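Local structure of putative 2,5-diketo-D-gluconic acid reductase B (Sinorhizobium meliloti, 3UP8) at residues A[240-245]-A[271-276]. The protein probably reduces methylglyoxal to hydroxyacetone with NADPH, as an aldo/keto reductase built on a TIM barrel. Residues are numbered along the deposited sequence; the frame is centred on the assembly and turned at random.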
loop_
_atom_site.group_PDB
_atom_site.type_symbol
_atom_site.label_atom_id
_atom_site.label_comp_id
_atom_site.label_asym_id
_atom_site.label_seq_id
_atom_site.Cartn_x
_atom_site.Cartn_y
_atom_site.Cartn_z
ATOM N N VAL A 240 2.194 5.105 10.359
ATOM C CA VAL A 240 0.869 4.661 10.753
ATOM C C VAL A 240 0.215 5.656 11.720
ATOM O O VAL A 240 -1.013 5.739 11.808
ATOM C CB VAL A 240 0.963 3.202 11.272
ATOM C CG1 VAL A 240 0.879 3.106 12.804
ATOM C CG2 VAL A 240 -0.035 2.325 10.569
ATOM N N GLN A 241 1.049 6.441 12.405
ATOM C CA GLN A 241 0.578 7.499 13.303
ATOM C C GLN A 241 0.112 8.747 12.548
ATOM O O GLN A 241 -0.598 9.584 13.103
ATOM C CB GLN A 241 1.682 7.868 14.315
ATOM C CG GLN A 241 1.229 8.771 15.469
ATOM C CD GLN A 241 2.218 8.760 16.630
ATOM O OE1 GLN A 241 2.679 7.700 17.071
ATOM N NE2 GLN A 241 2.537 9.936 17.133
ATOM N N GLN A 242 0.503 8.887 11.285
ATOM C CA GLN A 242 0.019 10.009 10.478
ATOM C C GLN A 242 -1.415 9.775 10.016
ATOM O O GLN A 242 -1.764 8.650 9.601
ATOM C CB GLN A 242 0.891 10.202 9.258
ATOM C CG GLN A 242 2.204 10.865 9.533
ATOM C CD GLN A 242 3.078 10.898 8.310
ATOM O OE1 GLN A 242 2.776 11.584 7.332
ATOM N NE2 GLN A 242 4.188 10.182 8.365
ATOM N N GLN A 243 -2.229 10.831 10.079
ATOM C CA GLN A 243 -3.608 10.779 9.589
ATOM C C GLN A 243 -3.620 10.338 8.133
ATOM O O GLN A 243 -2.846 10.849 7.322
ATOM C CB GLN A 243 -4.303 12.140 9.699
ATOM C CG GLN A 243 -4.475 12.676 11.129
ATOM C CD GLN A 243 -5.131 11.670 12.064
ATOM O OE1 GLN A 243 -6.256 11.229 11.832
ATOM N NE2 GLN A 243 -4.427 11.309 13.130
ATOM N N ASP A 244 -4.504 9.393 7.818
ATOM C CA ASP A 244 -4.774 8.979 6.431
ATOM C C ASP A 244 -3.664 8.170 5.770
ATOM O O ASP A 244 -3.635 8.071 4.539
ATOM C CB ASP A 244 -5.104 10.187 5.537
ATOM C CG ASP A 244 -6.152 11.104 6.153
ATOM O OD1 ASP A 244 -7.313 10.678 6.308
ATOM O OD2 ASP A 244 -5.794 12.256 6.487
ATOM N N VAL A 245 -2.746 7.619 6.568
ATOM C CA VAL A 245 -1.623 6.863 6.007
ATOM C C VAL A 245 -1.734 5.396 6.365
ATOM O O VAL A 245 -2.007 5.040 7.514
ATOM C CB VAL A 245 -0.249 7.413 6.456
ATOM C CG1 VAL A 245 0.898 6.572 5.874
ATOM C CG2 VAL A 245 -0.105 8.866 6.063
ATOM N N GLU A 271 7.515 15.635 19.291
ATOM C CA GLU A 271 8.892 16.013 18.993
ATOM C C GLU A 271 9.569 14.900 18.204
ATOM O O GLU A 271 10.335 15.167 17.278
ATOM C CB GLU A 271 9.663 16.290 20.292
ATOM C CG GLU A 271 8.972 17.279 21.234
ATOM C CD GLU A 271 9.082 16.874 22.708
ATOM O OE1 GLU A 271 9.068 15.653 23.007
ATOM O OE2 GLU A 271 9.173 17.781 23.567
ATOM N N GLU A 272 9.276 13.654 18.569
ATOM C CA GLU A 272 9.785 12.505 17.830
ATOM C C GLU A 272 9.269 12.472 16.386
ATOM O O GLU A 272 10.020 12.124 15.476
ATOM C CB GLU A 272 9.515 11.199 18.582
ATOM C CG GLU A 272 10.352 11.086 19.866
ATOM C CD GLU A 272 10.012 9.891 20.752
ATOM O OE1 GLU A 272 8.888 9.325 20.652
ATOM O OE2 GLU A 272 10.892 9.518 21.567
HETATM N N MSE A 273 8.011 12.870 16.187
HETATM C CA MSE A 273 7.397 12.950 14.853
HETATM C C MSE A 273 8.055 14.022 13.975
HETATM O O MSE A 273 8.375 13.768 12.811
HETATM C CB MSE A 273 5.885 13.216 14.957
HETATM C CG MSE A 273 5.068 12.074 15.577
HETATM SE SE MSE A 273 4.920 10.453 14.468
HETATM C CE MSE A 273 3.891 11.311 13.047
ATOM N N ALA A 274 8.247 15.218 14.535
ATOM C CA ALA A 274 8.927 16.316 13.839
ATOM C C ALA A 274 10.364 15.958 13.447
ATOM O O ALA A 274 10.805 16.291 12.348
ATOM C CB ALA A 274 8.911 17.597 14.699
ATOM N N ALA A 275 11.074 15.270 14.343
ATOM C CA ALA A 275 12.470 14.869 14.123
ATOM C C ALA A 275 12.614 13.847 12.997
ATOM O O ALA A 275 13.539 13.939 12.176
ATOM C CB ALA A 275 13.071 14.315 15.400
ATOM N N VAL A 276 11.713 12.864 12.966
ATOM C CA VAL A 276 11.721 11.876 11.879
ATOM C C VAL A 276 11.425 12.568 10.552
ATOM O O VAL A 276 12.034 12.242 9.533
ATOM C CB VAL A 276 10.772 10.696 12.141
ATOM C CG1 VAL A 276 10.712 9.779 10.932
ATOM C CG2 VAL A 276 11.257 9.901 13.328
#
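The side-chain amide of Q241, gripped at both ends by polar partners, lies against the selenium of M273 (a selenomethionine). Its NE2 donates to the carbonyl O of L268, and its OE1 accepts from NE of R237; with both ends tied, rotation of the amide is probably fixed. CG stands anti to the backbone N (chi1 -169°), and the extended chain sets the amide against M273 of helix 270-277. There NE2 of Q241 comes within 3.6 Å of SE of M273 and 3.7 Å of its CG, a van der Waals approach without a hydrogen bond. Further back along the same chain, CD of Q241 lies 3.9 Å from SE of M273, and CB is only slightly farther; the selenium flanks the glutamine chain, with its nearest approach at the amide, where the two side chains cross at a slant. M273 reaches this place by bending at chi2 (-70°) and chi3 (-65°), which brings CE around to Q242. CE of M273 meets CG of Q242 at 3.9 Å, aliphatic carbon to methyl, while the amide of Q242 is engaged by OH of Y183 at OE1 and by the carbonyl O of W238 at NE2. Replacing Q241 with an alanine would probably leave the L268 carbonyl O and NE of R237 without these amide partners and open a gap beside the selenium where the amide lay. No hydrogen bond crosses between the segments, and their contact is small, 136 Å² in all. The contact joins the surface loop between helix 231-240 and the eighth barrel strand, 245-249, where Q242 to V245 form a type II turn, to helix 270-277, whose M273 also packs on W238 and L268 and whose E272 and V276 touch helix 218-227, while Q242 leans on L193 of helix 190-199.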